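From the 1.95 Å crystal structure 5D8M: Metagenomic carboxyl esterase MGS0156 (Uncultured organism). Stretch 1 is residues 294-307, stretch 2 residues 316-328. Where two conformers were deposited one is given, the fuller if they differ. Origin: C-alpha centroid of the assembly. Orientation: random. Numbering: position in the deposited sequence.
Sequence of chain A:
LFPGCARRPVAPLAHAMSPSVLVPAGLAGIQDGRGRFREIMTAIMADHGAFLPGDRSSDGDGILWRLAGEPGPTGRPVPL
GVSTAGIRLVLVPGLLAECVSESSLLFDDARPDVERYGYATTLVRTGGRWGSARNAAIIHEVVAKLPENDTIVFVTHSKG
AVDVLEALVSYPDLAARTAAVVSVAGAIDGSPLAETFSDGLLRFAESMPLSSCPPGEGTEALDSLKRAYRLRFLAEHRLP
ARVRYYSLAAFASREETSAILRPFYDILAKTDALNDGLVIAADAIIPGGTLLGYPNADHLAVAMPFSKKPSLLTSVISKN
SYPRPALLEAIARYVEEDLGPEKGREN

Stretch 1, residues 294-307: YPNADHLAVAMPFS
Stretch 2, residues 316-328: VISKNSYPRPALL

Three direct hydrogen bonds join the stretches, all between a side chain of stretch 2 and the backbone of stretch 1. N320 leaves its backbone sideways, and chi1 -168° (t) with chi2 -118° brings its amide close to stretch 1, where it serves both polarities: F306 N donates to N320 OD1 (2.8 Å, 168°), and N320 ND2 donates to M304 O (3.0 Å, 167°). An asparagine suits this place because one planar group satisfies a donor and an acceptor two residues apart on an extended segment; M304 is selenomethionine, with phi/psi -117/105. R324, chi1 to chi3 m, t, m and chi4 -88°, folds back so that NH2 donates to A301 O (2.8 Å, 156°) and also to N320 O (2.7 Å, 167°), tying both backbones to one nitrogen. P305 CA and M304 O lie over one guanidinium face.

Two waters extend the network. Water 1 accepts from D298 N (3.0 Å) and donates to K319 O (2.9 Å); water 2 donates to D298 OD1 (3.0 Å) and accepts from N320 ND2 (3.0 Å). D298 (chi1 65°, p) also receives A301 N at OD1 (2.9 Å), bracing the 299-302 turn, whose phi/psi are helical.

The register is marked by A301 CA to N320 CA, 4.3 Å, and A303 CA to R324 CA, 6.2 Å. The methyl of A301 fits closely here: A301 CB lies 3.5 Å from K319 O and 4.1 Å from Y322 CB.

Packing flanks this centre. I317 (m, t), just past a helix, places CD1 3.5 Å from the F306 ring centroid, 6° off the normal, while its CG2 meets L300 CD1 at 4.0 Å. Y322 (chi1 -175°, chi2 79°) sets CD1 3.5 Å from A297 CB and CZ 3.9 Å from P295 CB. From the helix 324-328, L327 (t, p) brings CD2 to 3.7 Å from V302 CG2. The contact buries 698 Å², leaving V302 O without a polar partner.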

# COMPACT_ATOMS: atom_id res chain seq x y z
N TYR A 294 -5.10 2.62 10.41
CA TYR A 294 -5.26 3.78 9.53
C TYR A 294 -4.17 4.82 9.79
O TYR A 294 -4.36 5.71 10.62
CB TYR A 294 -6.65 4.40 9.72
CG TYR A 294 -7.81 3.45 9.46
CD1 TYR A 294 -8.28 2.60 10.46
CD2 TYR A 294 -8.43 3.38 8.20
CE1 TYR A 294 -9.33 1.73 10.24
CE2 TYR A 294 -9.50 2.50 7.97
CZ TYR A 294 -9.94 1.68 9.00
OH TYR A 294 -10.97 0.81 8.81
N PRO A 295 -3.03 4.71 9.09
CA PRO A 295 -1.98 5.73 9.20
C PRO A 295 -2.50 7.11 8.91
O PRO A 295 -3.21 7.30 7.93
CB PRO A 295 -0.98 5.32 8.13
CG PRO A 295 -1.19 3.83 7.98
CD PRO A 295 -2.67 3.64 8.14
N ASN A 296 -2.16 8.06 9.77
CA ASN A 296 -2.53 9.46 9.61
C ASN A 296 -1.56 10.14 8.64
O ASN A 296 -0.59 10.78 9.04
CB ASN A 296 -2.52 10.17 10.98
CG ASN A 296 -3.18 11.53 10.93
OD1 ASN A 296 -3.47 12.07 9.84
ND2 ASN A 296 -3.41 12.12 12.11
N ALA A 297 -1.84 9.99 7.35
CA ALA A 297 -0.87 10.32 6.32
C ALA A 297 -1.61 10.30 4.99
O ALA A 297 -2.59 9.54 4.86
CB ALA A 297 0.30 9.27 6.33
N ASP A 298 -1.14 11.05 4.00
CA ASP A 298 -1.79 10.99 2.70
C ASP A 298 -1.13 9.85 1.90
O ASP A 298 -0.24 9.18 2.39
CB ASP A 298 -1.75 12.36 1.95
CG ASP A 298 -0.32 12.83 1.57
OD1 ASP A 298 0.56 11.98 1.29
OD2 ASP A 298 -0.10 14.06 1.49
N HIS A 299 -1.61 9.64 0.68
CA HIS A 299 -1.20 8.50 -0.13
C HIS A 299 0.31 8.36 -0.27
O HIS A 299 0.84 7.25 -0.23
CB HIS A 299 -1.84 8.63 -1.52
CG HIS A 299 -1.72 7.39 -2.34
ND1 HIS A 299 -2.40 6.23 -2.04
CD2 HIS A 299 -1.00 7.13 -3.46
CE1 HIS A 299 -2.12 5.31 -2.95
NE2 HIS A 299 -1.26 5.83 -3.82
N LEU A 300 1.02 9.47 -0.45
CA LEU A 300 2.46 9.41 -0.68
C LEU A 300 3.27 9.39 0.62
O LEU A 300 4.27 8.67 0.74
CB LEU A 300 2.88 10.60 -1.55
CG LEU A 300 2.32 10.50 -2.96
CD1 LEU A 300 2.75 11.74 -3.77
CD2 LEU A 300 2.76 9.22 -3.66
N ALA A 301 2.80 10.12 1.61
CA ALA A 301 3.55 10.19 2.87
C ALA A 301 3.68 8.84 3.56
O ALA A 301 4.67 8.55 4.22
CB ALA A 301 2.88 11.20 3.81
N VAL A 302 2.67 7.99 3.42
CA VAL A 302 2.69 6.73 4.17
C VAL A 302 3.80 5.78 3.67
O VAL A 302 4.20 4.87 4.39
CB VAL A 302 1.28 6.06 4.10
CG1 VAL A 302 0.99 5.49 2.68
CG2 VAL A 302 1.14 4.98 5.19
N ALA A 303 4.37 6.02 2.48
CA ALA A 303 5.26 5.01 1.91
C ALA A 303 6.38 5.50 0.98
O ALA A 303 7.35 4.78 0.80
CB ALA A 303 4.42 3.97 1.16
N MSE A 304 6.21 6.67 0.37
CA MSE A 304 7.15 7.16 -0.64
C MSE A 304 7.81 8.45 -0.18
O MSE A 304 7.17 9.51 -0.21
CB MSE A 304 6.42 7.42 -1.99
CG MSE A 304 5.96 6.17 -2.70
SE MSE A 304 7.39 5.38 -3.74
CE MSE A 304 7.49 6.63 -5.23
N PRO A 305 9.08 8.37 0.23
CA PRO A 305 9.81 9.56 0.66
C PRO A 305 10.24 10.44 -0.53
O PRO A 305 10.80 9.93 -1.50
CB PRO A 305 11.04 8.99 1.38
CG PRO A 305 11.28 7.65 0.70
CD PRO A 305 9.90 7.14 0.36
N PHE A 306 9.98 11.74 -0.43
CA PHE A 306 10.49 12.72 -1.37
C PHE A 306 11.31 13.73 -0.56
O PHE A 306 10.76 14.39 0.32
CB PHE A 306 9.35 13.45 -2.11
CG PHE A 306 8.61 12.60 -3.10
CD1 PHE A 306 7.61 11.76 -2.69
CD2 PHE A 306 8.91 12.68 -4.46
CE1 PHE A 306 6.92 10.97 -3.62
CE2 PHE A 306 8.23 11.91 -5.39
CZ PHE A 306 7.24 11.04 -4.95
N SER A 307 12.59 13.89 -0.86
CA SER A 307 13.38 14.84 -0.08
C SER A 307 14.35 15.71 -0.89
O SER A 307 14.96 16.64 -0.35
CB SER A 307 14.15 14.09 1.01
OG SER A 307 14.52 12.80 0.56
N VAL A 316 5.61 20.39 -4.25
CA VAL A 316 4.15 20.26 -4.32
C VAL A 316 3.68 19.04 -3.52
O VAL A 316 2.52 18.97 -3.12
CB VAL A 316 3.66 20.19 -5.77
CG1 VAL A 316 4.11 21.45 -6.51
CG2 VAL A 316 4.16 18.93 -6.48
N ILE A 317 4.58 18.10 -3.26
CA ILE A 317 4.31 17.00 -2.35
C ILE A 317 4.62 17.52 -0.95
O ILE A 317 5.57 17.11 -0.28
CB ILE A 317 5.14 15.76 -2.74
CG1 ILE A 317 4.82 15.42 -4.20
CG2 ILE A 317 4.87 14.56 -1.81
CD1 ILE A 317 5.67 14.33 -4.80
N SER A 318 3.78 18.47 -0.52
CA SER A 318 4.08 19.37 0.60
C SER A 318 3.83 18.79 2.00
O SER A 318 4.16 19.42 2.98
CB SER A 318 3.25 20.64 0.45
OG SER A 318 1.87 20.30 0.51
N LYS A 319 3.23 17.60 2.09
CA LYS A 319 2.96 17.02 3.41
C LYS A 319 3.48 15.58 3.48
O LYS A 319 2.75 14.66 3.84
CB LYS A 319 1.46 17.07 3.73
CG LYS A 319 0.90 18.52 3.85
CD LYS A 319 1.53 19.23 5.06
CE LYS A 319 1.02 20.67 5.18
NZ LYS A 319 1.57 21.34 6.39
N ASN A 320 4.76 15.40 3.15
CA ASN A 320 5.35 14.07 2.94
C ASN A 320 5.93 13.46 4.22
O ASN A 320 6.37 12.30 4.22
CB ASN A 320 6.44 14.17 1.87
CG ASN A 320 6.91 12.81 1.38
OD1 ASN A 320 8.08 12.45 1.53
ND2 ASN A 320 6.01 12.05 0.80
N SER A 321 5.94 14.23 5.29
CA SER A 321 6.50 13.76 6.56
C SER A 321 5.58 12.75 7.24
O SER A 321 4.40 13.03 7.48
CB SER A 321 6.76 14.94 7.50
OG SER A 321 7.75 15.78 6.96
N TYR A 322 6.12 11.57 7.53
CA TYR A 322 5.42 10.53 8.27
C TYR A 322 6.48 9.56 8.79
O TYR A 322 7.51 9.38 8.13
CB TYR A 322 4.38 9.78 7.40
CG TYR A 322 3.59 8.80 8.22
CD1 TYR A 322 2.52 9.23 9.02
CD2 TYR A 322 3.93 7.45 8.25
CE1 TYR A 322 1.81 8.34 9.80
CE2 TYR A 322 3.23 6.56 9.04
CZ TYR A 322 2.18 7.00 9.80
OH TYR A 322 1.51 6.11 10.58
N PRO A 323 6.26 8.92 9.96
CA PRO A 323 7.29 7.97 10.43
C PRO A 323 7.26 6.62 9.71
O PRO A 323 6.92 5.59 10.31
CB PRO A 323 6.94 7.79 11.92
CG PRO A 323 5.48 8.11 12.02
CD PRO A 323 5.28 9.23 11.01
N ARG A 324 7.62 6.63 8.42
CA ARG A 324 7.70 5.39 7.62
C ARG A 324 8.61 4.29 8.23
O ARG A 324 8.22 3.12 8.21
CB ARG A 324 8.16 5.73 6.17
CG ARG A 324 7.09 6.55 5.37
CD ARG A 324 7.61 6.98 3.99
NE ARG A 324 8.68 7.98 4.10
CZ ARG A 324 8.45 9.29 4.17
NH1 ARG A 324 9.46 10.14 4.26
NH2 ARG A 324 7.21 9.75 4.13
N PRO A 325 9.80 4.65 8.79
CA PRO A 325 10.61 3.57 9.38
C PRO A 325 9.89 2.85 10.50
O PRO A 325 9.92 1.61 10.54
CB PRO A 325 11.84 4.30 9.92
CG PRO A 325 11.94 5.55 9.06
CD PRO A 325 10.51 5.95 8.86
N ALA A 326 9.25 3.60 11.39
CA ALA A 326 8.53 2.98 12.49
C ALA A 326 7.38 2.13 11.95
O ALA A 326 7.13 1.03 12.46
CB ALA A 326 8.02 4.02 13.44
N LEU A 327 6.69 2.65 10.93
CA LEU A 327 5.58 1.93 10.31
C LEU A 327 6.04 0.60 9.73
O LEU A 327 5.40 -0.42 9.96
CB LEU A 327 4.92 2.77 9.21
CG LEU A 327 3.65 2.16 8.56
CD1 LEU A 327 2.43 2.23 9.51
CD2 LEU A 327 3.33 2.87 7.22
N LEU A 328 7.14 0.62 8.96
CA LEU A 328 7.63 -0.60 8.31
C LEU A 328 8.14 -1.61 9.35
O LEU A 328 7.90 -2.80 9.23
CB LEU A 328 8.73 -0.27 7.31
CG LEU A 328 9.19 -1.42 6.40
CD1 LEU A 328 8.02 -1.89 5.52
CD2 LEU A 328 10.39 -0.98 5.53
O HOH W 1 0.34 13.52 4.87
O HOH W 2 3.23 13.13 0.71